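Local coordinates for protein transcriptional regulator ComR (Streptococcus vestibularis F0396, PDB 6HU8) that probably binds DNA through a helix-turn-helix domain and, as a competence regulator of the RNPP family, responds to a signalling peptide, probably through its tetratricopeptide-type helical domain, at residues Ile74-Tyr78 with Phe111-Pro116; Ser6-Ile11 with Leu66-Ile72. The contacts are given in a common frame with arbitrary orientation. Residue numbers count along the deposited sequence, not the author numbering.

Contact 1: Ile74-Tyr78 with Phe111-Pro116; sequences IPDTY and FFDILP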
ATOM      1  N   ILE A  74     -19.072   4.453   7.211  1.00 53.86           N
ATOM      2  CA  ILE A  74     -18.650   5.040   5.958  1.00 49.66           C
ATOM      3  C   ILE A  74     -19.627   4.601   4.870  1.00 49.73           C
ATOM      4  O   ILE A  74     -19.978   3.428   4.785  1.00 48.35           O
ATOM      5  CB  ILE A  74     -17.202   4.606   5.630  1.00 47.03           C
ATOM      6  CG1 ILE A  74     -16.287   4.866   6.838  1.00 44.20           C
ATOM      7  CG2 ILE A  74     -16.679   5.295   4.377  1.00 46.01           C
ATOM      8  CD1 ILE A  74     -14.890   4.271   6.679  1.00 44.02           C
ATOM      9  N   PRO A  75     -20.112   5.555   4.066  1.00 50.20           N
ATOM     10  CA  PRO A  75     -21.094   5.230   3.018  1.00 47.01           C
ATOM     11  C   PRO A  75     -20.559   4.246   1.966  1.00 50.54           C
ATOM     12  O   PRO A  75     -19.366   4.262   1.663  1.00 44.37           O
ATOM     13  CB  PRO A  75     -21.392   6.594   2.380  1.00 46.96           C
ATOM     14  CG  PRO A  75     -21.043   7.604   3.441  1.00 51.96           C
ATOM     15  CD  PRO A  75     -19.880   7.007   4.195  1.00 47.62           C
ATOM     16  N   ASP A  76     -21.439   3.412   1.417  1.00 46.38           N
ATOM     17  CA  ASP A  76     -21.068   2.487   0.348  1.00 50.68           C
ATOM     18  C   ASP A  76     -20.412   3.219  -0.824  1.00 43.12           C
ATOM     19  O   ASP A  76     -19.524   2.686  -1.464  1.00 46.38           O
ATOM     20  CB  ASP A  76     -22.295   1.710  -0.155  1.00 49.60           C
ATOM     21  CG  ASP A  76     -22.766   0.652   0.829  1.00 52.59           C
ATOM     22  OD1 ASP A  76     -22.012   0.339   1.776  1.00 57.39           O
ATOM     23  OD2 ASP A  76     -23.883   0.118   0.644  1.00 54.68           O
ATOM     24  N   THR A  77     -20.859   4.441  -1.083  1.00 44.06           N
ATOM     25  CA  THR A  77     -20.352   5.254  -2.184  1.00 47.23           C
ATOM     26  C   THR A  77     -18.841   5.533  -2.080  1.00 45.40           C
ATOM     27  O   THR A  77     -18.130   5.580  -3.090  1.00 41.96           O
ATOM     28  CB  THR A  77     -21.100   6.593  -2.242  1.00 47.58           C
ATOM     29  OG1 THR A  77     -21.112   7.170  -0.932  1.00 54.90           O
ATOM     30  CG2 THR A  77     -22.543   6.393  -2.707  1.00 50.43           C
ATOM     31  N   TYR A  78     -18.360   5.728  -0.854  1.00 46.47           N
ATOM     32  CA  TYR A  78     -16.927   5.925  -0.648  1.00 44.07           C
ATOM     33  C   TYR A  78     -16.157   4.701  -1.120  1.00 42.23           C
ATOM     34  O   TYR A  78     -15.202   4.802  -1.900  1.00 41.74           O
ATOM     35  CB  TYR A  78     -16.599   6.198   0.820  1.00 43.13           C
ATOM     36  CG  TYR A  78     -15.113   6.056   1.077  1.00 40.72           C
ATOM     37  CD1 TYR A  78     -14.233   7.063   0.703  1.00 40.71           C
ATOM     38  CD2 TYR A  78     -14.588   4.900   1.642  1.00 41.63           C
ATOM     39  CE1 TYR A  78     -12.866   6.940   0.918  1.00 41.22           C
ATOM     40  CE2 TYR A  78     -13.216   4.759   1.854  1.00 43.50           C
ATOM     41  CZ  TYR A  78     -12.364   5.785   1.492  1.00 41.46           C
ATOM     42  OH  TYR A  78     -11.005   5.669   1.698  1.00 42.79           O
ATOM     43  N   PHE A 111     -15.524  13.069   1.113  1.00 46.37           N
ATOM     44  CA  PHE A 111     -15.637  12.196   2.282  1.00 44.84           C
ATOM     45  C   PHE A 111     -14.665  12.447   3.423  1.00 40.40           C
ATOM     46  O   PHE A 111     -14.770  11.790   4.454  1.00 42.66           O
ATOM     47  CB  PHE A 111     -15.488  10.735   1.848  1.00 42.87           C
ATOM     48  CG  PHE A 111     -16.573  10.279   0.924  1.00 45.12           C
ATOM     49  CD1 PHE A 111     -17.851  10.047   1.402  1.00 47.47           C
ATOM     50  CD2 PHE A 111     -16.325  10.112  -0.425  1.00 43.43           C
ATOM     51  CE1 PHE A 111     -18.862   9.640   0.546  1.00 46.57           C
ATOM     52  CE2 PHE A 111     -17.335   9.702  -1.289  1.00 47.45           C
ATOM     53  CZ  PHE A 111     -18.601   9.467  -0.802  1.00 44.91           C
ATOM     54  N   PHE A 112     -13.746  13.393   3.264  1.00 39.83           N
ATOM     55  CA  PHE A 112     -12.658  13.557   4.230  1.00 40.44           C
ATOM     56  C   PHE A 112     -13.142  13.686   5.680  1.00 44.57           C
ATOM     57  O   PHE A 112     -12.408  13.358   6.622  1.00 39.61           O
ATOM     58  CB  PHE A 112     -11.813  14.787   3.880  1.00 44.56           C
ATOM     59  CG  PHE A 112     -12.431  16.083   4.322  1.00 43.29           C
ATOM     60  CD1 PHE A 112     -13.356  16.732   3.515  1.00 43.91           C
ATOM     61  CD2 PHE A 112     -12.098  16.643   5.543  1.00 40.60           C
ATOM     62  CE1 PHE A 112     -13.938  17.911   3.926  1.00 44.45           C
ATOM     63  CE2 PHE A 112     -12.671  17.828   5.965  1.00 42.36           C
ATOM     64  CZ  PHE A 112     -13.593  18.465   5.155  1.00 46.17           C
ATOM     65  N   ASP A 113     -14.371  14.173   5.864  1.00 44.07           N
ATOM     66  CA  ASP A 113     -14.840  14.487   7.213  1.00 42.33           C
ATOM     67  C   ASP A 113     -15.502  13.293   7.907  1.00 40.65           C
ATOM     68  O   ASP A 113     -15.845  13.375   9.085  1.00 46.63           O
ATOM     69  CB  ASP A 113     -15.816  15.686   7.206  1.00 44.42           C
ATOM     70  CG  ASP A 113     -15.900  16.374   8.584  1.00 49.74           C
ATOM     71  OD1 ASP A 113     -14.871  16.404   9.292  1.00 42.31           O
ATOM     72  OD2 ASP A 113     -16.987  16.866   8.974  1.00 47.44           O
ATOM     73  N   ILE A 114     -15.666  12.176   7.207  1.00 40.06           N
ATOM     74  CA  ILE A 114     -16.217  11.006   7.881  1.00 43.53           C
ATOM     75  C   ILE A 114     -15.271   9.814   7.798  1.00 39.39           C
ATOM     76  O   ILE A 114     -15.681   8.684   8.080  1.00 38.80           O
ATOM     77  CB  ILE A 114     -17.619  10.612   7.305  1.00 39.92           C
ATOM     78  CG1 ILE A 114     -17.595  10.533   5.777  1.00 41.68           C
ATOM     79  CG2 ILE A 114     -18.673  11.633   7.734  1.00 39.81           C
ATOM     80  CD1 ILE A 114     -17.028   9.248   5.200  1.00 44.71           C
ATOM     81  N   LEU A 115     -14.019  10.062   7.405  1.00 36.69           N
ATOM     82  CA  LEU A 115     -13.040   8.987   7.221  1.00 38.41           C
ATOM     83  C   LEU A 115     -12.097   8.871   8.422  1.00 35.35           C
ATOM     84  O   LEU A 115     -11.667   9.883   8.986  1.00 36.29           O
ATOM     85  CB  LEU A 115     -12.208   9.195   5.935  1.00 35.62           C
ATOM     86  CG  LEU A 115     -12.944   9.032   4.598  1.00 37.57           C
ATOM     87  CD1 LEU A 115     -12.073   9.414   3.387  1.00 34.52           C
ATOM     88  CD2 LEU A 115     -13.490   7.617   4.424  1.00 37.19           C
ATOM     89  N   PRO A 116     -11.799   7.628   8.836  1.00 34.31           N
ATOM     90  CA  PRO A 116     -10.797   7.431   9.887  1.00 35.41           C
ATOM     91  C   PRO A 116      -9.385   7.653   9.351  1.00 35.97           C
ATOM     92  O   PRO A 116      -9.165   7.777   8.145  1.00 36.92           O
ATOM     93  CB  PRO A 116     -10.993   5.969  10.295  1.00 34.49           C
ATOM     94  CG  PRO A 116     -11.471   5.309   9.049  1.00 35.60           C
ATOM     95  CD  PRO A 116     -12.348   6.347   8.353  1.00 36.05           C
TER
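Segment 74-78 runs from an extended linker into the first turn of helix 76-87, with P75 as N-cap, where proline's missing amide hydrogen costs the helix nothing. Across from it, 111-116 is an irregular turn tightened by the hydrogen bond from I114 N to F111 O (2.9 Å) and ending at P116, N-cap of helix 117-131. The CA atoms of I74 and I114 lie 6.7 Å apart, those of Y78 and F111 7.0 Å. Two rings dominate: the edge of Y78 faces F111 in an offset edge-to-face pair (centroids 5.7 Å, planes at 75°), while Y78 CB makes a CH-pi contact 3.9 Å from the F111 centroid, almost on its normal. L115 CD2 makes a second, 3.6 Å from the Y78 centroid. Branched I74 spreads between neighbours, its CG2 3.9 Å from L115 CD2 and its CD1 3.7 Å from P116 CD. Tyrosine fits: its ring packs here while its hydroxyl hydrogen-bonds E119. Adhesion is thus apolar and aromatic, resting on shape fit rather than hydrogen bonds.

Contact 2: Ser6-Ile11 with Leu66-Ile72; sequences SIGLRI and LLDHDRI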
ATOM      1  N   SER A   6     -16.565  14.928  19.945  1.00 36.43           N
ATOM      2  CA  SER A   6     -17.469  14.331  20.929  1.00 39.99           C
ATOM      3  C   SER A   6     -17.077  12.889  21.219  1.00 38.58           C
ATOM      4  O   SER A   6     -17.021  12.472  22.381  1.00 37.15           O
ATOM      5  CB  SER A   6     -18.930  14.411  20.461  1.00 39.68           C
ATOM      6  OG  SER A   6     -19.080  13.762  19.209  1.00 48.23           O
ATOM      7  N   ILE A   7     -16.802  12.128  20.168  1.00 40.01           N
ATOM      8  CA  ILE A   7     -16.329  10.757  20.337  1.00 38.62           C
ATOM      9  C   ILE A   7     -14.995  10.721  21.108  1.00 36.91           C
ATOM     10  O   ILE A   7     -14.870   9.987  22.084  1.00 34.20           O
ATOM     11  CB  ILE A   7     -16.182  10.044  18.967  1.00 39.52           C
ATOM     12  CG1 ILE A   7     -17.570   9.817  18.356  1.00 35.35           C
ATOM     13  CG2 ILE A   7     -15.461   8.716  19.122  1.00 37.57           C
ATOM     14  CD1 ILE A   7     -17.537   9.258  16.955  1.00 40.39           C
ATOM     15  N   GLY A   8     -14.011  11.506  20.680  1.00 36.25           N
ATOM     16  CA  GLY A   8     -12.756  11.606  21.422  1.00 36.70           C
ATOM     17  C   GLY A   8     -12.943  11.894  22.917  1.00 37.49           C
ATOM     18  O   GLY A   8     -12.321  11.265  23.779  1.00 40.40           O
ATOM     19  N   LEU A   9     -13.813  12.838  23.251  1.00 41.53           N
ATOM     20  CA  LEU A   9     -14.018  13.182  24.658  1.00 38.41           C
ATOM     21  C   LEU A   9     -14.732  12.064  25.425  1.00 38.68           C
ATOM     22  O   LEU A   9     -14.457  11.848  26.595  1.00 41.81           O
ATOM     23  CB  LEU A   9     -14.801  14.488  24.778  1.00 38.59           C
ATOM     24  CG  LEU A   9     -15.149  14.959  26.185  1.00 46.32           C
ATOM     25  CD1 LEU A   9     -13.888  15.382  26.978  1.00 45.22           C
ATOM     26  CD2 LEU A   9     -16.175  16.083  26.100  1.00 45.54           C
ATOM     27  N   ARG A  10     -15.627  11.332  24.771  1.00 39.91           N
ATOM     28  CA  ARG A  10     -16.280  10.203  25.443  1.00 40.83           C
ATOM     29  C   ARG A  10     -15.283   9.110  25.777  1.00 40.55           C
ATOM     30  O   ARG A  10     -15.316   8.526  26.857  1.00 38.10           O
ATOM     31  CB  ARG A  10     -17.402   9.629  24.583  1.00 42.57           C
ATOM     32  CG  ARG A  10     -18.726  10.313  24.816  1.00 48.03           C
ATOM     33  CD  ARG A  10     -19.811   9.713  23.962  1.00 53.05           C
ATOM     34  NE  ARG A  10     -20.684  10.750  23.416  1.00 55.96           N
ATOM     35  CZ  ARG A  10     -20.699  11.132  22.140  1.00 55.80           C
ATOM     36  NH1 ARG A  10     -21.537  12.087  21.753  1.00 57.46           N
ATOM     37  NH2 ARG A  10     -19.893  10.554  21.243  1.00 48.26           N
ATOM     38  N   ILE A  11     -14.396   8.832  24.832  1.00 37.48           N
ATOM     39  CA  ILE A  11     -13.351   7.854  25.043  1.00 38.52           C
ATOM     40  C   ILE A  11     -12.431   8.297  26.171  1.00 38.60           C
ATOM     41  O   ILE A  11     -12.114   7.519  27.081  1.00 36.26           O
ATOM     42  CB  ILE A  11     -12.534   7.636  23.760  1.00 38.35           C
ATOM     43  CG1 ILE A  11     -13.377   6.886  22.715  1.00 33.70           C
ATOM     44  CG2 ILE A  11     -11.260   6.883  24.074  1.00 33.19           C
ATOM     45  CD1 ILE A  11     -12.760   6.892  21.305  1.00 31.87           C
ATOM     46  N   LEU A  66     -19.761   4.073  23.520  1.00 48.75           N
ATOM     47  CA  LEU A  66     -18.775   5.127  23.330  1.00 48.28           C
ATOM     48  C   LEU A  66     -19.259   6.151  22.315  1.00 51.87           C
ATOM     49  O   LEU A  66     -18.797   7.292  22.290  1.00 55.35           O
ATOM     50  CB  LEU A  66     -17.443   4.538  22.865  1.00 45.54           C
ATOM     51  CG  LEU A  66     -16.641   3.763  23.902  1.00 44.71           C
ATOM     52  CD1 LEU A  66     -15.368   3.254  23.270  1.00 40.13           C
ATOM     53  CD2 LEU A  66     -16.343   4.626  25.132  1.00 44.04           C
ATOM     54  N   LEU A  67     -20.167   5.736  21.448  1.00 46.43           N
ATOM     55  CA  LEU A  67     -20.614   6.629  20.390  1.00 49.42           C
ATOM     56  C   LEU A  67     -21.778   7.515  20.824  1.00 48.52           C
ATOM     57  O   LEU A  67     -21.953   8.599  20.271  1.00 48.37           O
ATOM     58  CB  LEU A  67     -21.020   5.837  19.147  1.00 49.61           C
ATOM     59  CG  LEU A  67     -19.925   5.069  18.417  1.00 46.07           C
ATOM     60  CD1 LEU A  67     -20.561   4.185  17.333  1.00 45.34           C
ATOM     61  CD2 LEU A  67     -18.930   6.058  17.830  1.00 39.95           C
ATOM     62  N   ASP A  68     -22.552   7.063  21.813  1.00 49.33           N
ATOM     63  CA  ASP A  68     -23.864   7.662  22.103  1.00 50.55           C
ATOM     64  C   ASP A  68     -24.665   7.679  20.807  1.00 55.04           C
ATOM     65  O   ASP A  68     -24.997   6.617  20.264  1.00 58.29           O
ATOM     66  CB  ASP A  68     -23.727   9.064  22.687  1.00 56.36           C
ATOM     67  CG  ASP A  68     -24.748   9.347  23.783  1.00 59.94           C
ATOM     68  OD1 ASP A  68     -25.871   8.817  23.700  1.00 58.17           O
ATOM     69  OD2 ASP A  68     -24.419  10.105  24.719  1.00 66.98           O
ATOM     70  N   HIS A  69     -24.940   8.861  20.265  1.00 57.45           N
ATOM     71  CA  HIS A  69     -25.679   8.910  19.000  1.00 57.91           C
ATOM     72  C   HIS A  69     -24.768   9.126  17.790  1.00 59.21           C
ATOM     73  O   HIS A  69     -25.223   9.013  16.645  1.00 55.18           O
ATOM     74  CB  HIS A  69     -26.747  10.006  19.042  1.00 60.86           C
ATOM     75  CG  HIS A  69     -27.673   9.899  20.217  1.00 67.76           C
ATOM     76  ND1 HIS A  69     -28.352  10.987  20.728  1.00 74.90           N
ATOM     77  CD2 HIS A  69     -28.028   8.840  20.981  1.00 70.05           C
ATOM     78  CE1 HIS A  69     -29.085  10.601  21.760  1.00 75.46           C
ATOM     79  NE2 HIS A  69     -28.905   9.301  21.934  1.00 78.04           N
ATOM     80  N   ASP A  70     -23.496   9.442  18.041  1.00 52.17           N
ATOM     81  CA  ASP A  70     -22.522   9.665  16.964  1.00 50.76           C
ATOM     82  C   ASP A  70     -22.264   8.383  16.189  1.00 52.56           C
ATOM     83  O   ASP A  70     -22.464   7.292  16.716  1.00 53.16           O
ATOM     84  CB  ASP A  70     -21.190  10.199  17.520  1.00 48.58           C
ATOM     85  CG  ASP A  70     -21.314  11.587  18.111  1.00 50.04           C
ATOM     86  OD1 ASP A  70     -21.976  12.437  17.481  1.00 48.99           O
ATOM     87  OD2 ASP A  70     -20.733  11.832  19.196  1.00 47.63           O
ATOM     88  N   ARG A  71     -21.807   8.515  14.944  1.00 52.18           N
ATOM     89  CA  ARG A  71     -21.492   7.350  14.112  1.00 54.23           C
ATOM     90  C   ARG A  71     -20.092   7.430  13.519  1.00 50.22           C
ATOM     91  O   ARG A  71     -19.520   8.513  13.417  1.00 49.98           O
ATOM     92  CB  ARG A  71     -22.516   7.211  12.991  1.00 54.21           C
ATOM     93  CG  ARG A  71     -23.947   7.260  13.484  1.00 59.45           C
ATOM     94  CD  ARG A  71     -24.879   7.815  12.431  1.00 60.70           C
ATOM     95  NE  ARG A  71     -25.065   6.881  11.326  1.00 69.67           N
ATOM     96  CZ  ARG A  71     -25.223   7.248  10.057  1.00 73.41           C
ATOM     97  NH1 ARG A  71     -25.212   8.536   9.729  1.00 71.79           N
ATOM     98  NH2 ARG A  71     -25.391   6.329   9.115  1.00 75.69           N
ATOM     99  N   ILE A  72     -19.542   6.277  13.142  1.00 51.13           N
ATOM    100  CA  ILE A  72     -18.260   6.212  12.442  1.00 47.20           C
ATOM    101  C   ILE A  72     -18.373   5.451  11.130  1.00 52.62           C
ATOM    102  O   ILE A  72     -17.357   5.122  10.512  1.00 48.89           O
ATOM    103  CB  ILE A  72     -17.171   5.528  13.273  1.00 42.98           C
ATOM    104  CG1 ILE A  72     -17.647   4.141  13.707  1.00 48.44           C
ATOM    105  CG2 ILE A  72     -16.786   6.396  14.456  1.00 45.88           C
ATOM    106  CD1 ILE A  72     -16.549   3.272  14.259  1.00 46.48           C
TER
HETATM  107  O   HOH W   1     -22.368  12.079  25.294  1.00 61.85           O
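I7 occupies the apolar centre: its long CG1-CD1 arm brings CD1 to 3.6 Å from L67 CD2 and 3.9 Å from I72 CG2, so one isoleucine bridges the end of helix 63-67 and the chain that leaves it. One helical turn on, I11 CG1 meets L66 CD1 at 4.2 Å, and both side chains also pack on I55 of helix 49-59. Beyond these residues the chain reverses through a type II' turn from L67 to D70, with D70 N hydrogen-bonded to L67 O (2.8 Å). D68, with positive phi, leaves the helix there, and the turn brings D70 back over helix 3-17. At the polar edge D70 OD2 gathers three donors: S6 OG at 2.5 Å, R10 NH1 at 2.7 Å and R10 NH2 at 2.6 Å, the last two forming a salt bridge. Serine is short enough to serve this carboxylate from the helix surface, whereas arginine, one turn later, needs its length to lie across the turn. A water links R10 NE to D68 OD2, 2.9 Å from each. Such packing of the first helix against the last short helix closes the compact all-helical bundle of a Cro/C1-type helix-turn-helix domain, with the S6/R10/D70 cluster holding the departing chain against its first helix.

How the contacts relate
From the N terminus, helix 3-17 comes first, and contact 2 closes the long loop that brings 66-72 back to it, enclosing helices 22-26, 34-41 and 49-59 and thus tying together the two ends of the putative DNA-binding domain. The chain then passes through E73 directly into 74-78, where contact 1 opens; its shorter loop holds most of helix 76-87 and helix 94-111 and ends just before helix 117-131. The two loops neither nest nor cross but follow in series, their centres about 17 Å apart. Together they fasten both ends of the short linker, one to the helix-turn-helix domain, the other to the start of the tetratricopeptide-type array.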